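Local coordinates for protein 3',5'-nucleoside bisphosphate phosphatase (Chromobacterium violaceum, PDB 2YB1) that hydrolyses nucleoside 3',5'-bisphosphates to nucleoside 5'-phosphates and orthophosphate with the help of three bound manganese ions, at residues A2-F8 against D258-D264; A190-R194 against G222-L226; G240-S245 against C269-E275. The contacts are given in a common frame with arbitrary orientation. Residues are numbered along the deposited sequence.

Interaction 1 (A2-F8 against D258-D264). With MN (manganese (II) ion), chain C.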
# COMPACT_ATOMS: atom_id res chain seq x y z
N ALA A 2 -7.94 7.89 16.01
CA ALA A 2 -6.64 8.55 15.89
C ALA A 2 -6.61 9.40 14.63
O ALA A 2 -7.19 9.03 13.61
CB ALA A 2 -5.52 7.52 15.86
N ASN A 3 -5.92 10.53 14.72
CA ASN A 3 -5.79 11.51 13.63
C ASN A 3 -4.55 11.30 12.76
O ASN A 3 -3.96 12.26 12.27
CB ASN A 3 -6.00 12.97 14.07
CG ASN A 3 -5.07 13.40 15.17
OD1 ASN A 3 -4.27 12.61 15.66
ND2 ASN A 3 -5.14 14.67 15.54
N ILE A 4 -4.05 10.07 12.77
CA ILE A 4 -2.87 9.66 12.02
C ILE A 4 -3.27 8.71 10.89
O ILE A 4 -4.11 7.83 11.08
CB ILE A 4 -1.90 8.91 12.96
CG1 ILE A 4 -1.60 9.73 14.21
CG2 ILE A 4 -0.61 8.54 12.23
CD1 ILE A 4 -0.64 10.84 13.98
N ASP A 5 -2.73 8.89 9.69
CA ASP A 5 -2.97 7.90 8.65
C ASP A 5 -1.69 7.67 7.85
O ASP A 5 -1.27 8.54 7.08
CB ASP A 5 -4.12 8.38 7.75
CG ASP A 5 -4.58 7.32 6.77
OD1 ASP A 5 -3.93 6.25 6.70
OD2 ASP A 5 -5.59 7.57 6.07
N LEU A 6 -1.11 6.48 8.01
CA LEU A 6 0.14 6.09 7.36
C LEU A 6 0.03 5.15 6.16
O LEU A 6 1.01 4.47 5.83
CB LEU A 6 1.19 5.60 8.38
CG LEU A 6 1.35 6.55 9.57
CD1 LEU A 6 2.41 6.05 10.55
CD2 LEU A 6 1.65 7.99 9.11
N HIS A 7 -1.18 4.96 5.64
CA HIS A 7 -1.35 4.16 4.42
C HIS A 7 -2.50 4.65 3.52
O HIS A 7 -3.65 4.57 3.93
CB HIS A 7 -1.58 2.71 4.84
CG HIS A 7 -1.52 1.71 3.72
ND1 HIS A 7 -1.04 0.43 3.91
CD2 HIS A 7 -1.91 1.79 2.43
CE1 HIS A 7 -1.12 -0.23 2.76
NE2 HIS A 7 -1.64 0.57 1.85
N PHE A 8 -2.21 5.10 2.31
CA PHE A 8 -3.25 5.42 1.33
C PHE A 8 -2.64 5.63 -0.05
O PHE A 8 -1.41 5.71 -0.18
CB PHE A 8 -4.11 6.64 1.76
CG PHE A 8 -3.31 7.88 2.14
CD1 PHE A 8 -2.98 8.84 1.17
CD2 PHE A 8 -2.96 8.13 3.47
CE1 PHE A 8 -2.24 9.98 1.52
CE2 PHE A 8 -2.23 9.28 3.82
CZ PHE A 8 -1.88 10.21 2.84
N ASP A 258 -12.13 5.94 5.64
CA ASP A 258 -11.76 7.15 4.92
C ASP A 258 -10.41 7.68 5.36
O ASP A 258 -9.97 7.47 6.50
CB ASP A 258 -12.81 8.26 5.05
CG ASP A 258 -12.46 9.50 4.21
OD1 ASP A 258 -12.19 9.35 2.99
OD2 ASP A 258 -12.41 10.62 4.80
N VAL A 259 -9.77 8.40 4.45
CA VAL A 259 -8.40 8.83 4.62
C VAL A 259 -8.28 9.92 5.69
O VAL A 259 -9.15 10.78 5.82
CB VAL A 259 -7.83 9.34 3.28
CG1 VAL A 259 -8.55 10.63 2.83
CG2 VAL A 259 -6.33 9.57 3.39
N GLY A 260 -7.20 9.87 6.46
CA GLY A 260 -6.92 10.93 7.42
C GLY A 260 -7.27 10.55 8.85
O GLY A 260 -7.02 11.31 9.79
N HIS A 261 -7.85 9.36 9.00
CA HIS A 261 -8.27 8.87 10.31
C HIS A 261 -8.05 7.36 10.39
O HIS A 261 -8.19 6.65 9.40
CB HIS A 261 -9.75 9.18 10.53
CG HIS A 261 -10.28 8.71 11.85
ND1 HIS A 261 -11.03 7.56 11.99
CD2 HIS A 261 -10.17 9.24 13.10
CE1 HIS A 261 -11.35 7.40 13.26
NE2 HIS A 261 -10.84 8.40 13.96
N THR A 262 -7.68 6.87 11.57
CA THR A 262 -7.57 5.44 11.81
C THR A 262 -8.08 5.13 13.21
O THR A 262 -8.22 6.04 14.05
CB THR A 262 -6.11 4.94 11.69
OG1 THR A 262 -5.28 5.74 12.53
CG2 THR A 262 -5.62 5.02 10.24
N GLU A 263 -8.38 3.86 13.46
CA GLU A 263 -8.75 3.40 14.79
C GLU A 263 -7.58 3.55 15.76
O GLU A 263 -6.45 3.27 15.39
CB GLU A 263 -9.13 1.91 14.73
CG GLU A 263 -10.39 1.62 13.92
CD GLU A 263 -11.59 2.35 14.49
OE1 GLU A 263 -11.78 2.31 15.72
OE2 GLU A 263 -12.33 2.98 13.70
N ASP A 264 -7.87 3.98 16.98
CA ASP A 264 -6.87 4.07 18.04
C ASP A 264 -6.16 2.73 18.22
O ASP A 264 -6.81 1.69 18.34
CB ASP A 264 -7.52 4.45 19.37
CG ASP A 264 -8.04 5.87 19.41
OD1 ASP A 264 -7.67 6.69 18.54
OD2 ASP A 264 -8.83 6.17 20.33
MN MN C . -2.36 -0.19 -0.07
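A2 has the most surface covered (99 Å²), its CB packing 3.5 Å from D264 OD1. A2 N donates to T262 O at 2.7 Å and to D264 OD1 at 2.8 Å, and A2 O receives T262 N at 3.0 Å (N-H...O 170°). Reciprocal A2-T262 bonds, with CA neighbours running A2-D264, N3-H261 and D5-G260, indicate antiparallel pairing. T262 (59 Å²) adds its hydroxyl, OG1 donating to I4 O at 2.8 Å. The pairing begins ahead of the short first strand of the PHP barrel, 4-5, which leads to the metal ligands H7 and H9; H7 NE2 binds manganese at 2.2 Å. D5 (60 Å²) ties the strand to the facing loop. Its OD2 accepts G260 N at 2.8 Å and also bonds S247, while its OD1 takes H7 N at 3.2 Å, closing an Asx turn on the ligand residue. G260 sits in the type II turn D258-H261, whose V259 places CG2 3.9 Å from the F8 ring centroid, a CH-pi contact over the face.

Interaction 2 (A190-R194 against G222-L226). With MN (manganese (II) ion), chain D; PO4 (phosphate ion), chain F.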
# COMPACT_ATOMS: atom_id res chain seq x y z
N ALA A 190 2.24 -4.80 5.67
CA ALA A 190 0.96 -4.13 5.49
C ALA A 190 -0.20 -5.11 5.66
O ALA A 190 -0.08 -6.28 5.33
CB ALA A 190 0.90 -3.46 4.11
N HIS A 191 -1.30 -4.61 6.24
CA HIS A 191 -2.57 -5.33 6.32
C HIS A 191 -2.42 -6.86 6.43
O HIS A 191 -2.92 -7.61 5.59
CB HIS A 191 -3.50 -4.93 5.16
CG HIS A 191 -2.91 -5.10 3.80
ND1 HIS A 191 -2.49 -6.32 3.32
CD2 HIS A 191 -2.66 -4.20 2.82
CE1 HIS A 191 -2.01 -6.17 2.10
NE2 HIS A 191 -2.11 -4.89 1.77
N PRO A 192 -1.76 -7.32 7.51
CA PRO A 192 -1.48 -8.75 7.69
C PRO A 192 -2.74 -9.63 7.77
O PRO A 192 -2.68 -10.81 7.45
CB PRO A 192 -0.66 -8.78 8.99
CG PRO A 192 -1.05 -7.52 9.72
CD PRO A 192 -1.25 -6.50 8.62
N GLY A 193 -3.86 -9.05 8.17
CA GLY A 193 -5.10 -9.80 8.28
C GLY A 193 -5.68 -10.25 6.95
O GLY A 193 -6.58 -11.10 6.92
N ARG A 194 -5.17 -9.70 5.85
CA ARG A 194 -5.63 -10.06 4.51
C ARG A 194 -4.94 -11.32 3.98
O ARG A 194 -5.42 -11.92 3.02
CB ARG A 194 -5.40 -8.92 3.51
CG ARG A 194 -6.20 -7.67 3.76
CD ARG A 194 -6.99 -7.26 2.51
NE ARG A 194 -6.20 -7.27 1.28
CZ ARG A 194 -5.84 -6.18 0.59
NH1 ARG A 194 -6.19 -4.97 1.02
NH2 ARG A 194 -5.13 -6.30 -0.53
N GLY A 222 -7.52 -0.17 7.53
CA GLY A 222 -8.85 -0.13 6.96
C GLY A 222 -9.30 -1.53 6.58
O GLY A 222 -10.50 -1.79 6.47
N SER A 223 -8.33 -2.42 6.40
CA SER A 223 -8.58 -3.82 6.03
C SER A 223 -8.74 -4.76 7.23
O SER A 223 -8.88 -5.97 7.05
CB SER A 223 -7.45 -4.36 5.14
OG SER A 223 -7.29 -3.59 3.95
N HIS A 224 -8.72 -4.23 8.45
CA HIS A 224 -8.71 -5.06 9.65
C HIS A 224 -10.00 -4.97 10.43
O HIS A 224 -10.60 -3.90 10.54
CB HIS A 224 -7.55 -4.69 10.57
CG HIS A 224 -6.24 -5.30 10.17
ND1 HIS A 224 -5.06 -5.02 10.83
CD2 HIS A 224 -5.93 -6.18 9.19
CE1 HIS A 224 -4.07 -5.70 10.27
NE2 HIS A 224 -4.58 -6.42 9.27
N SER A 225 -10.43 -6.09 10.99
CA SER A 225 -11.51 -6.06 11.95
C SER A 225 -10.90 -5.77 13.31
O SER A 225 -9.67 -5.78 13.48
CB SER A 225 -12.20 -7.42 12.00
OG SER A 225 -11.31 -8.41 12.50
N LEU A 226 -11.75 -5.57 14.31
CA LEU A 226 -11.25 -5.33 15.66
C LEU A 226 -10.51 -6.55 16.17
O LEU A 226 -9.51 -6.41 16.89
CB LEU A 226 -12.39 -4.94 16.61
CG LEU A 226 -12.99 -3.55 16.35
CD1 LEU A 226 -14.11 -3.25 17.34
CD2 LEU A 226 -11.91 -2.46 16.39
MN MN D . -1.54 -3.73 0.07
P PO4 F . -3.76 -2.53 -0.97
O1 PO4 F . -5.21 -2.83 -0.64
O2 PO4 F . -3.69 -1.35 -1.89
O3 PO4 F . -2.98 -2.18 0.29
O4 PO4 F . -3.15 -3.76 -1.61
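Two loops that follow neighbouring parallel strands of the PHP barrel, 186-189 and 216-221, meet here beside one of the three manganese ions. The first carries a metal ligand and folds at once into a 3-10 segment, 192-194, where R194 N bonds H191 O at 3.1 Å; the second leads to S225, the N-cap of helix 226-239.

Metal coordination comes from H191, whose NE2 lies 2.1 Å from the ion. E64 and H75 supply the other protein ligands, and the bound phosphate adds O3 at 2.1 Å and O4 at 2.3 Å. R194 holds the same phosphate by a hydrogen bond from NH1 to O1 at 2.9 Å, with an angle of 170°. A phosphate gripped by metal and arginine is consistent with the place of the orthophosphate product, although this ion probably came from the crystallisation liquor.

Packing across the segments is modest, 222 Å² in all. S223 CB rests 4.0 Å from H191 CB, and P192 CD lies 3.4 Å from H224 CE1, near the plane of the imidazole. G193 suits its place: a CB there would fall 2.8 Å from H224 CD2.

Direct hydrogen bonds between the loops are two. A weak one runs from R194 NH1 to S223 OG at 3.4 Å. The stronger depends on the protonation of H224, whose ND1 bonds V219 O and so carries the hydrogen, leaving NE2 to accept G193 N at 2.9 Å with a 154° angle.

Interaction 3 (G240-S245 against C269-E275)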
# COMPACT_ATOMS: atom_id res chain seq x y z
N GLY A 240 8.54 -7.50 19.29
CA GLY A 240 9.07 -6.16 19.46
C GLY A 240 8.90 -5.31 18.22
O GLY A 240 9.72 -4.44 17.96
N LEU A 241 7.85 -5.56 17.44
CA LEU A 241 7.56 -4.73 16.26
C LEU A 241 6.78 -3.47 16.65
O LEU A 241 5.93 -3.49 17.54
CB LEU A 241 6.74 -5.52 15.24
CG LEU A 241 7.42 -6.73 14.60
CD1 LEU A 241 6.43 -7.50 13.74
CD2 LEU A 241 8.62 -6.27 13.77
N TYR A 242 7.07 -2.38 15.94
CA TYR A 242 6.32 -1.13 16.09
C TYR A 242 5.03 -1.17 15.28
O TYR A 242 5.00 -1.74 14.18
CB TYR A 242 7.20 0.06 15.65
CG TYR A 242 8.39 0.22 16.57
CD1 TYR A 242 8.25 0.85 17.80
CD2 TYR A 242 9.63 -0.30 16.23
CE1 TYR A 242 9.33 0.97 18.66
CE2 TYR A 242 10.72 -0.18 17.09
CZ TYR A 242 10.56 0.46 18.31
OH TYR A 242 11.62 0.59 19.18
N ALA A 243 3.98 -0.55 15.81
CA ALA A 243 2.65 -0.65 15.20
C ALA A 243 2.38 0.53 14.30
O ALA A 243 2.60 1.68 14.68
CB ALA A 243 1.57 -0.75 16.27
N SER A 244 1.88 0.24 13.10
CA SER A 244 1.51 1.27 12.17
C SER A 244 -0.00 1.27 12.01
O SER A 244 -0.67 0.29 12.36
CB SER A 244 2.17 1.05 10.82
OG SER A 244 2.02 2.20 10.04
N SER A 245 -0.54 2.40 11.55
CA SER A 245 -1.96 2.58 11.31
C SER A 245 -2.17 3.22 9.92
O SER A 245 -1.51 4.20 9.57
CB SER A 245 -2.54 3.48 12.40
OG SER A 245 -2.12 3.06 13.70
N CYS A 269 0.51 -1.47 22.05
CA CYS A 269 1.32 -1.13 20.89
C CYS A 269 2.32 -0.01 21.14
O CYS A 269 2.04 0.94 21.87
CB CYS A 269 0.43 -0.75 19.70
SG CYS A 269 -0.67 -2.07 19.14
N ARG A 270 3.48 -0.14 20.50
CA ARG A 270 4.45 0.94 20.42
C ARG A 270 4.29 1.61 19.06
O ARG A 270 4.67 1.05 18.04
CB ARG A 270 5.86 0.37 20.57
CG ARG A 270 6.07 -0.34 21.89
CD ARG A 270 7.54 -0.55 22.20
NE ARG A 270 8.17 -1.52 21.31
CZ ARG A 270 9.49 -1.73 21.27
NH1 ARG A 270 10.29 -1.04 22.07
NH2 ARG A 270 10.00 -2.63 20.43
N PRO A 271 3.73 2.83 19.05
CA PRO A 271 3.35 3.44 17.77
C PRO A 271 4.57 3.75 16.90
O PRO A 271 5.53 4.36 17.38
CB PRO A 271 2.66 4.75 18.18
CG PRO A 271 2.29 4.56 19.62
CD PRO A 271 3.36 3.67 20.20
N ILE A 272 4.52 3.37 15.64
CA ILE A 272 5.66 3.55 14.76
C ILE A 272 6.00 5.04 14.52
O ILE A 272 7.17 5.38 14.30
CB ILE A 272 5.47 2.82 13.42
CG1 ILE A 272 6.83 2.55 12.76
CG2 ILE A 272 4.51 3.60 12.51
CD1 ILE A 272 6.78 1.54 11.62
N TRP A 273 5.00 5.92 14.58
CA TRP A 273 5.26 7.34 14.31
C TRP A 273 6.20 7.99 15.32
O TRP A 273 6.94 8.93 14.99
CB TRP A 273 3.96 8.15 14.14
CG TRP A 273 2.92 7.95 15.18
CD1 TRP A 273 2.77 8.65 16.34
CD2 TRP A 273 1.85 7.00 15.14
NE1 TRP A 273 1.67 8.18 17.03
CE2 TRP A 273 1.09 7.17 16.31
CE3 TRP A 273 1.46 6.01 14.23
CZ2 TRP A 273 -0.04 6.39 16.60
CZ3 TRP A 273 0.35 5.23 14.51
CH2 TRP A 273 -0.39 5.44 15.68
N ARG A 274 6.19 7.49 16.55
CA ARG A 274 7.13 8.00 17.54
C ARG A 274 8.59 7.73 17.14
O ARG A 274 9.50 8.48 17.52
CB ARG A 274 6.83 7.41 18.92
CG ARG A 274 5.44 7.79 19.42
CD ARG A 274 5.18 7.24 20.81
NE ARG A 274 3.80 7.46 21.24
CZ ARG A 274 3.23 6.83 22.27
NH1 ARG A 274 3.93 5.94 22.98
NH2 ARG A 274 1.97 7.08 22.60
N GLU A 275 8.81 6.66 16.38
CA GLU A 275 10.16 6.28 15.93
C GLU A 275 10.56 6.95 14.61
O GLU A 275 11.72 6.90 14.20
CB GLU A 275 10.24 4.76 15.77
CG GLU A 275 9.74 3.97 17.00
CD GLU A 275 10.37 4.46 18.30
OE1 GLU A 275 11.56 4.83 18.27
OE2 GLU A 275 9.66 4.48 19.33
O HOH W 1 6.27 -3.78 20.30
O HOH W 2 3.59 -2.42 18.69
O HOH W 3 11.62 2.38 21.14
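Backbone bonding joins the segments at a single bridge, A243 with P271, whose CA atoms are 4.9 Å apart. A243 N donates to R270 O at 2.8 Å (168°), and A243 O accepts I272 N at 2.7 Å (159°). Bonds from one residue to those just before and after its partner follow the parallel pattern, which needs no donor at P271 N. Upstream, G240 ends helix 226-239 in a Schellman motif; downstream of P271 the chain turns into the weakly bonded helix 272-275.

Y242, with 125 Å² covered, is sandwiched. The guanidinium of R270 lies flat on one face, centres 4.3 Å apart and planes at 21°, while E275 CG sits 3.7 Å from the ring centroid over the opposite face. R270 also makes a weak bond from NH2 to G240 O at 3.1 Å, and two waters connect L241 O with R270 NE and R270 N. Apolar contacts lie on both faces of the strand: Y242 CB is 3.8 Å from I272 CG1, and A243 CB is 3.6 Å from C269 CB.

Strand 242-246 bonds strand 216-221 through Y242 and S244, whereas A243 turns its N and O to the segment 269-275, which thus borders the edge away from 216-221. The I272 side chain touches M186 and V188 of strand 186-189, and C269 touches A233 of helix 226-239.

In the fold
Interactions 1 and 3 meet where the outermost strands, 4-5 and 242-246, approach: L6 N lies 2.8 Å from S245 O, a probable hydrogen bond. Their segments alternate along the chain, and the C-terminal part bonds to both strands. Interaction 2 touches 1 at the metal centre (H7 CE1 to A190 CB, 4.0 Å) but not 3. All three are partly buried; 2 and 1 lie about 12 and 13 Å from the chain centre (centre to centre), and 3, about 17 Å out, is the most peripheral. Backbone pairing underlies 1 and 3; 1 adds carboxylate bonds and a manganese ligand, 3 an arginine-tyrosine stack and water bridges, while 2 has metal and phosphate ligands but no backbone-to-backbone bond.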